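Local coordinates for protein alkaline phosphatase (Thermus thermophilus, PDB 7KWD) that probably hydrolyses phosphate monoesters as a homodimeric, zinc- and magnesium-dependent alkaline phosphatase, through a phosphoserine intermediate, at residues Q168-G173 and Y197-A202; G206-R209 and E213-R216; V399-Q404 and M409-V414. All blocks are in the same frame, centred on the assembly; numbering follows the deposited sequence.

Interaction 1: Q168-G173 and Y197-A202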
loop_
_atom_site.group_PDB
_atom_site.type_symbol
_atom_site.label_atom_id
_atom_site.label_comp_id
_atom_site.label_asym_id
_atom_site.label_seq_id
_atom_site.Cartn_x
_atom_site.Cartn_y
_atom_site.Cartn_z
ATOM N N GLN A 168 -5.867 -1.809 36.127
ATOM C CA GLN A 168 -5.090 -0.590 35.905
ATOM C C GLN A 168 -5.969 0.543 35.377
ATOM O O GLN A 168 -5.741 1.711 35.701
ATOM C CB GLN A 168 -3.950 -0.897 34.944
ATOM C CG GLN A 168 -2.874 -1.811 35.538
ATOM C CD GLN A 168 -1.805 -2.134 34.519
ATOM O OE1 GLN A 168 -1.930 -3.102 33.770
ATOM N NE2 GLN A 168 -0.751 -1.323 34.483
ATOM N N TYR A 169 -6.976 0.212 34.552
ATOM C CA TYR A 169 -7.909 1.226 34.058
ATOM C C TYR A 169 -8.685 1.875 35.196
ATOM O O TYR A 169 -8.887 3.107 35.216
ATOM C CB TYR A 169 -8.886 0.586 33.073
ATOM C CG TYR A 169 -8.398 0.439 31.666
ATOM C CD1 TYR A 169 -7.050 0.610 31.331
ATOM C CD2 TYR A 169 -9.294 0.183 30.654
ATOM C CE1 TYR A 169 -6.636 0.496 30.012
ATOM C CE2 TYR A 169 -8.892 0.064 29.345
ATOM C CZ TYR A 169 -7.561 0.219 29.024
ATOM O OH TYR A 169 -7.193 0.093 27.691
ATOM N N LEU A 170 -9.155 1.058 36.150
ATOM C CA LEU A 170 -9.846 1.610 37.312
ATOM C C LEU A 170 -8.951 2.583 38.069
ATOM O O LEU A 170 -9.395 3.656 38.475
ATOM C CB LEU A 170 -10.299 0.472 38.229
ATOM C CG LEU A 170 -11.003 0.841 39.538
ATOM C CD1 LEU A 170 -12.301 1.632 39.295
ATOM C CD2 LEU A 170 -11.294 -0.428 40.367
ATOM N N GLU A 171 -7.684 2.214 38.278
ATOM C CA GLU A 171 -6.779 3.081 39.022
ATOM C C GLU A 171 -6.415 4.315 38.205
ATOM O O GLU A 171 -6.321 5.421 38.749
ATOM C CB GLU A 171 -5.518 2.309 39.425
ATOM C CG GLU A 171 -4.598 3.100 40.372
ATOM C CD GLU A 171 -3.266 2.405 40.586
ATOM O OE1 GLU A 171 -3.151 1.227 40.163
ATOM O OE2 GLU A 171 -2.338 3.033 41.164
ATOM N N PHE A 172 -6.244 4.161 36.885
ATOM C CA PHE A 172 -5.944 5.327 36.056
ATOM C C PHE A 172 -7.076 6.338 36.104
ATOM O O PHE A 172 -6.841 7.547 36.223
ATOM C CB PHE A 172 -5.666 4.903 34.614
ATOM C CG PHE A 172 -5.307 6.063 33.706
ATOM C CD1 PHE A 172 -4.067 6.692 33.799
ATOM C CD2 PHE A 172 -6.223 6.544 32.790
ATOM C CE1 PHE A 172 -3.747 7.778 32.957
ATOM C CE2 PHE A 172 -5.915 7.635 31.941
ATOM C CZ PHE A 172 -4.681 8.248 32.032
ATOM N N GLY A 173 -8.313 5.864 36.041
ATOM C CA GLY A 173 -9.454 6.743 36.204
ATOM C C GLY A 173 -9.860 7.594 35.015
ATOM O O GLY A 173 -10.322 8.732 35.200
ATOM N N TYR A 197 -16.932 -4.437 37.818
ATOM C CA TYR A 197 -18.007 -3.483 37.569
ATOM C C TYR A 197 -18.383 -2.770 38.847
ATOM O O TYR A 197 -18.497 -1.536 38.883
ATOM C CB TYR A 197 -19.222 -4.187 36.981
ATOM C CG TYR A 197 -19.007 -4.578 35.526
ATOM C CD1 TYR A 197 -18.815 -3.620 34.543
ATOM C CD2 TYR A 197 -18.978 -5.898 35.154
ATOM C CE1 TYR A 197 -18.605 -3.973 33.242
ATOM C CE2 TYR A 197 -18.799 -6.261 33.849
ATOM C CZ TYR A 197 -18.602 -5.297 32.900
ATOM O OH TYR A 197 -18.418 -5.669 31.596
ATOM N N ALA A 198 -18.561 -3.543 39.918
ATOM C CA ALA A 198 -18.911 -2.954 41.203
ATOM C C ALA A 198 -17.852 -1.962 41.640
ATOM O O ALA A 198 -18.175 -0.905 42.188
ATOM C CB ALA A 198 -19.090 -4.048 42.265
ATOM N N ALA A 199 -16.573 -2.286 41.400
ATOM C CA ALA A 199 -15.500 -1.397 41.837
ATOM C C ALA A 199 -15.501 -0.094 41.041
ATOM O O ALA A 199 -15.250 0.981 41.593
ATOM C CB ALA A 199 -14.156 -2.111 41.717
ATOM N N PHE A 200 -15.797 -0.165 39.740
ATOM C CA PHE A 200 -15.959 1.065 38.974
ATOM C C PHE A 200 -17.154 1.860 39.476
ATOM O O PHE A 200 -17.086 3.082 39.635
ATOM C CB PHE A 200 -16.123 0.742 37.491
ATOM C CG PHE A 200 -14.809 0.605 36.710
ATOM C CD1 PHE A 200 -14.102 -0.584 36.710
ATOM C CD2 PHE A 200 -14.331 1.659 35.931
ATOM C CE1 PHE A 200 -12.930 -0.731 35.972
ATOM C CE2 PHE A 200 -13.167 1.529 35.209
ATOM C CZ PHE A 200 -12.463 0.323 35.221
ATOM N N ALA A 201 -18.260 1.188 39.758
ATOM C CA ALA A 201 -19.415 1.918 40.259
ATOM C C ALA A 201 -19.073 2.642 41.554
ATOM O O ALA A 201 -19.569 3.749 41.809
ATOM C CB ALA A 201 -20.604 0.987 40.469
ATOM N N ALA A 202 -18.249 2.023 42.399
ATOM C CA ALA A 202 -17.902 2.664 43.671
ATOM C C ALA A 202 -17.119 3.957 43.456
ATOM O O ALA A 202 -17.125 4.832 44.318
ATOM C CB ALA A 202 -17.079 1.721 44.537
#
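Leu-170 packs its CB and CD1 over one face of the Phe-200 ring, and this pair carries most of the contact between helices 162-172 and 196-202. The two short helical segments run parallel, 1° apart, with their axes 10.5 Å from each other. CB of Leu-170 sits over the outer part of the ring, 3.7 Å from Phe-200 CE1. CG turns anti to the backbone N (chi1 178°), which carries the two methyls across toward helix 196-202. CD1 stands over the middle of the ring, 3.8 Å from the centroid and 12° off the ring normal, a well-centred CH-pi contact. CD2 takes the other branch and meets CB of Ala-199 at 3.6 Å.

The ring reaches the opposite way. Its CZ arrives at the backbone of helix 162-172, 3.5 Å from Leu-170 N, and also touches CB of Tyr-169 at 4.2 Å. Each side chain therefore ends beside the other's backbone, with Leu-170 CD1 3.7 Å from Phe-200 CA. Tyr-205 meets the Phe-200 ring edge-to-face, and Tyr-177 and Leu-223 of the neighbouring strands also touch it. Tyr-169 turns its own ring away, stacks on Tyr-177 and hydrogen-bonds through OH to Val-144 O.

A leucine in place of Phe-200 has no ring face to offer Leu-170 CD1, and a gap would probably open beside the backbone of Tyr-169 and Leu-170. No hydrogen bond crosses between the two segments. The helices are joined here by apolar contact alone, so the fit depends on shape and on the CH-pi contact.

Interaction 2: G206-R209 and E213-R216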
loop_
_atom_site.group_PDB
_atom_site.type_symbol
_atom_site.label_atom_id
_atom_site.label_comp_id
_atom_site.label_asym_id
_atom_site.label_seq_id
_atom_site.Cartn_x
_atom_site.Cartn_y
_atom_site.Cartn_z
ATOM N N GLY A 206 -20.902 5.371 35.733
ATOM C CA GLY A 206 -22.068 4.698 35.205
ATOM C C GLY A 206 -21.610 3.522 34.370
ATOM O O GLY A 206 -20.713 3.653 33.530
ATOM N N VAL A 207 -22.188 2.355 34.636
ATOM C CA VAL A 207 -21.817 1.124 33.958
ATOM C C VAL A 207 -22.936 0.779 32.999
ATOM O O VAL A 207 -24.098 0.663 33.411
ATOM C CB VAL A 207 -21.583 -0.017 34.955
ATOM C CG1 VAL A 207 -21.167 -1.256 34.228
ATOM C CG2 VAL A 207 -20.519 0.371 35.955
ATOM N N VAL A 208 -22.590 0.604 31.730
ATOM C CA VAL A 208 -23.559 0.317 30.685
ATOM C C VAL A 208 -23.069 -0.887 29.906
ATOM O O VAL A 208 -21.868 -1.072 29.706
ATOM C CB VAL A 208 -23.792 1.517 29.726
ATOM C CG1 VAL A 208 -24.674 2.586 30.414
ATOM C CG2 VAL A 208 -22.454 2.079 29.250
ATOM N N ARG A 209 -24.002 -1.678 29.431
ATOM C CA ARG A 209 -23.640 -2.950 28.816
ATOM C C ARG A 209 -24.390 -3.204 27.528
ATOM O O ARG A 209 -24.125 -4.223 26.879
ATOM C CB ARG A 209 -23.921 -4.121 29.788
ATOM C CG ARG A 209 -23.234 -4.038 31.153
ATOM C CD ARG A 209 -23.580 -5.303 31.960
ATOM N NE ARG A 209 -22.788 -5.488 33.164
ATOM C CZ ARG A 209 -22.945 -4.798 34.292
ATOM N NH1 ARG A 209 -23.855 -3.810 34.382
ATOM N NH2 ARG A 209 -22.175 -5.097 35.334
ATOM N N GLU A 213 -28.742 0.999 27.103
ATOM C CA GLU A 213 -28.233 1.589 28.337
ATOM C C GLU A 213 -27.269 2.725 28.032
ATOM O O GLU A 213 -27.269 3.757 28.717
ATOM C CB GLU A 213 -27.548 0.524 29.187
ATOM C CG GLU A 213 -28.511 -0.522 29.752
ATOM C CD GLU A 213 -27.797 -1.641 30.485
ATOM O OE1 GLU A 213 -26.572 -1.524 30.718
ATOM O OE2 GLU A 213 -28.451 -2.649 30.800
ATOM N N LEU A 214 -26.453 2.558 26.985
ATOM C CA LEU A 214 -25.450 3.567 26.668
ATOM C C LEU A 214 -26.115 4.904 26.363
ATOM O O LEU A 214 -25.740 5.940 26.928
ATOM C CB LEU A 214 -24.590 3.094 25.494
ATOM C CG LEU A 214 -23.581 4.104 24.932
ATOM C CD1 LEU A 214 -22.506 4.464 25.951
ATOM C CD2 LEU A 214 -22.974 3.554 23.661
ATOM N N VAL A 215 -27.139 4.890 25.511
ATOM C CA VAL A 215 -27.706 6.153 25.061
ATOM C C VAL A 215 -28.566 6.774 26.151
ATOM O O VAL A 215 -28.578 8.011 26.295
ATOM C CB VAL A 215 -28.466 5.941 23.738
ATOM C CG1 VAL A 215 -29.746 5.099 23.930
ATOM C CG2 VAL A 215 -28.792 7.270 23.139
ATOM N N ARG A 216 -29.228 5.938 26.950
ATOM C CA ARG A 216 -30.062 6.416 28.048
ATOM C C ARG A 216 -29.233 7.027 29.165
ATOM O O ARG A 216 -29.733 7.847 29.940
ATOM C CB ARG A 216 -30.877 5.262 28.661
ATOM C CG ARG A 216 -32.136 4.812 27.903
ATOM C CD ARG A 216 -32.527 3.320 28.227
ATOM N NE ARG A 216 -31.998 2.858 29.528
ATOM C CZ ARG A 216 -31.895 1.578 29.928
ATOM N NH1 ARG A 216 -32.285 0.576 29.130
ATOM N NH2 ARG A 216 -31.390 1.306 31.139
HETATM O O HOH W 1 -25.663 -2.180 33.019
#
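Glu-213 reaches back from helix 211-216 to the end of strand 206-208 and accepts a hydrogen bond from the backbone N of Arg-209. The two elements open a beta-alpha-beta unit that is completed by strand 222-225, which pairs in parallel with strand 206-208. The bond from Arg-209 N to Glu-213 OE1 is 2.9 Å long but bent, with an angle of 141° at the hydrogen. The N-H comes from above the carboxylate plane, 37° out of it.

Beside this bond lies an apolar patch. Val-208 points its side chain at the helix. Its CG1 is anti to the carbonyl carbon (chi1 -76°), which sets it against the first turn, 3.3 Å from Glu-213 O and 3.7 Å from Glu-213 CB. CG2, the other branch, meets CD1 of Leu-214 at 4.1 Å. Leu-222 and Phe-226 touch both Val-208 and Leu-214, so the apolar side continues into the next strand and the loop after it.

Further contacts surround the polar groups. Glu-213 N is hydrogen-bonded to Thr-210 OG1 in the short connection. The guanidinium of Arg-209 has CG1 of Val-207 against one face and makes a cation-pi contact with Tyr-197. Its NH1 stays 5.1 Å from Glu-213 OE1, so the opposite charges do not touch directly. A water bridges them in the plane of the guanidinium. It accepts from Arg-209 NH1 at 2.8 Å and donates to Val-207 O and to Glu-213 OE1, the latter at 2.6 Å.

Interaction 3: V399-Q404 and M409-V414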
loop_
_atom_site.group_PDB
_atom_site.type_symbol
_atom_site.label_atom_id
_atom_site.label_comp_id
_atom_site.label_asym_id
_atom_site.label_seq_id
_atom_site.Cartn_x
_atom_site.Cartn_y
_atom_site.Cartn_z
ATOM N N VAL A 399 1.359 -20.756 7.003
ATOM C CA VAL A 399 2.447 -19.915 7.499
ATOM C C VAL A 399 2.414 -18.530 6.858
ATOM O O VAL A 399 2.320 -17.514 7.549
ATOM C CB VAL A 399 3.815 -20.598 7.281
ATOM C CG1 VAL A 399 4.968 -19.697 7.743
ATOM C CG2 VAL A 399 3.816 -21.925 8.034
ATOM N N ARG A 400 2.548 -18.465 5.542
ATOM C CA ARG A 400 2.244 -17.223 4.854
ATOM C C ARG A 400 0.821 -16.808 5.156
ATOM O O ARG A 400 0.552 -15.649 5.517
ATOM C CB ARG A 400 2.463 -17.397 3.361
ATOM C CG ARG A 400 1.860 -16.303 2.504
ATOM C CD ARG A 400 2.555 -16.282 1.159
ATOM N NE ARG A 400 1.666 -15.733 0.148
ATOM C CZ ARG A 400 1.969 -15.669 -1.141
ATOM N NH1 ARG A 400 3.136 -16.138 -1.548
ATOM N NH2 ARG A 400 1.096 -15.150 -2.002
ATOM N N GLN A 401 -0.103 -17.767 5.088
ATOM C CA GLN A 401 -1.505 -17.544 5.442
ATOM C C GLN A 401 -1.719 -18.011 6.885
ATOM O O GLN A 401 -2.309 -19.058 7.152
ATOM C CB GLN A 401 -2.403 -18.260 4.448
ATOM C CG GLN A 401 -2.217 -17.839 2.972
ATOM C CD GLN A 401 -2.966 -16.556 2.579
ATOM O OE1 GLN A 401 -2.993 -16.192 1.401
ATOM N NE2 GLN A 401 -3.555 -15.868 3.564
ATOM N N GLY A 402 -1.290 -17.188 7.828
ATOM C CA GLY A 402 -1.112 -17.599 9.207
ATOM C C GLY A 402 -2.328 -17.516 10.107
ATOM O O GLY A 402 -2.222 -17.759 11.311
ATOM N N VAL A 403 -3.487 -17.180 9.580
ATOM C CA VAL A 403 -4.695 -17.032 10.377
ATOM C C VAL A 403 -5.720 -18.032 9.855
ATOM O O VAL A 403 -6.140 -17.961 8.686
ATOM C CB VAL A 403 -5.213 -15.590 10.328
ATOM C CG1 VAL A 403 -6.574 -15.499 10.996
ATOM C CG2 VAL A 403 -4.186 -14.642 11.008
ATOM N N GLN A 404 -6.104 -18.976 10.709
ATOM C CA GLN A 404 -6.877 -20.133 10.275
ATOM C C GLN A 404 -7.953 -20.439 11.288
ATOM O O GLN A 404 -7.768 -20.211 12.484
ATOM C CB GLN A 404 -5.965 -21.351 10.077
ATOM C CG GLN A 404 -4.847 -21.136 9.062
ATOM C CD GLN A 404 -5.382 -21.139 7.640
ATOM O OE1 GLN A 404 -6.562 -21.410 7.432
ATOM N NE2 GLN A 404 -4.520 -20.842 6.660
ATOM N N MET A 409 -10.778 -20.323 4.359
ATOM C CA MET A 409 -12.084 -19.871 3.894
ATOM C C MET A 409 -11.937 -18.880 2.743
ATOM O O MET A 409 -12.659 -18.960 1.743
ATOM C CB MET A 409 -12.849 -19.258 5.067
ATOM C CG MET A 409 -13.248 -20.303 6.116
ATOM S SD MET A 409 -13.957 -19.653 7.629
ATOM C CE MET A 409 -15.623 -19.231 7.086
ATOM N N ALA A 410 -10.987 -17.953 2.848
ATOM C CA ALA A 410 -10.848 -16.951 1.801
ATOM C C ALA A 410 -10.427 -17.597 0.495
ATOM O O ALA A 410 -11.001 -17.315 -0.563
ATOM C CB ALA A 410 -9.842 -15.881 2.225
ATOM N N TRP A 411 -9.466 -18.523 0.569
ATOM C CA TRP A 411 -9.031 -19.234 -0.618
ATOM C C TRP A 411 -10.118 -20.152 -1.153
ATOM O O TRP A 411 -10.193 -20.373 -2.368
ATOM C CB TRP A 411 -7.770 -20.035 -0.312
ATOM C CG TRP A 411 -6.518 -19.240 -0.448
ATOM C CD1 TRP A 411 -5.761 -18.712 0.561
ATOM C CD2 TRP A 411 -5.860 -18.895 -1.671
ATOM N NE1 TRP A 411 -4.672 -18.062 0.037
ATOM C CE2 TRP A 411 -4.718 -18.155 -1.333
ATOM C CE3 TRP A 411 -6.131 -19.134 -3.023
ATOM C CZ2 TRP A 411 -3.848 -17.655 -2.297
ATOM C CZ3 TRP A 411 -5.272 -18.640 -3.971
ATOM C CH2 TRP A 411 -4.146 -17.899 -3.604
ATOM N N ALA A 412 -10.975 -20.667 -0.280
ATOM C CA ALA A 412 -12.079 -21.504 -0.737
ATOM C C ALA A 412 -13.027 -20.733 -1.646
ATOM O O ALA A 412 -13.638 -21.329 -2.544
ATOM C CB ALA A 412 -12.813 -22.085 0.476
ATOM N N MET A 413 -13.144 -19.406 -1.459
ATOM C CA MET A 413 -14.025 -18.589 -2.285
ATOM C C MET A 413 -13.246 -17.705 -3.256
ATOM O O MET A 413 -13.683 -16.601 -3.588
ATOM C CB MET A 413 -14.956 -17.748 -1.414
ATOM C CG MET A 413 -14.273 -16.689 -0.565
ATOM S SD MET A 413 -15.516 -15.844 0.450
ATOM C CE MET A 413 -16.177 -14.649 -0.685
ATOM N N VAL A 414 -12.106 -18.191 -3.733
ATOM C CA VAL A 414 -11.312 -17.448 -4.695
ATOM C C VAL A 414 -12.053 -17.362 -6.019
ATOM O O VAL A 414 -12.838 -18.237 -6.384
ATOM C CB VAL A 414 -9.933 -18.113 -4.855
ATOM C CG1 VAL A 414 -10.095 -19.510 -5.424
ATOM C CG2 VAL A 414 -9.016 -17.341 -5.760
#
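The indole NE1 of Trp-411 donates to OE1 of Gln-401 over 2.9 Å, and this is the one hydrogen bond between loop 399-404 and helix 406-412. It is fairly straight at the hydrogen, 160°. The oxygen lies near the plane of the indole, at its edge. Seen from the amide, the donor stands above the carbonyl plane, 65° out of it, and uses no lone-pair direction. The amide stands perpendicular to the indole.

A bend at chi2 (-82°) folds the Gln-401 side chain and brings its amide to the indole edge. CD passes 3.4 Å from Trp-411 NE1. The other end of the amide is also held: NE2 hydrogen-bonds to Asn-281 OD1 and, weakly, to Asn-407 OD1. These bonds fix which way the amide is flipped and leave OE1 to the tryptophan. The loop also ties itself together, since Gln-404 NE2 donates to Gln-401 O at 2.9 Å.

Gln-401 lies about 9 Å, side chain to side chain, from the zinc ligand His-279. Both residues of the contact, Gln-401 and Trp-411, are buried, and the second subunit takes part. Arg-400 of that subunit makes a cation-pi contact with Trp-411 and packs on Gln-401. Arg-400 of this chain makes the reciprocal cation-pi contact with Trp-411 of the second subunit. The contact is a loop-to-helix link at the dimer interface of this homodimeric alkaline phosphatase.

Overall arrangement
Interactions 1 and 2 are neighbours and follow each other along the chain. Their centres are about 16 Å apart, and they meet through Tyr-197 of helix 196-202, whose CG lies 3.2 Å from Arg-209 NH2 and whose CD1 lies 3.3 Å from Val-207 CG1. Interaction 3 stands apart at the subunit interface. Its centre is about 40 Å from that of interaction 1, on the opposite side of the chain's centre, and about 38 Å from that of interaction 2. Neither interaction 1 nor interaction 3 reaches a metal: the Tyr-169 side chain is about 10 Å from the magnesium ion, and that of Gln-401 about 13 Å from a zinc ion. Interaction 2 lies away from the metal sites.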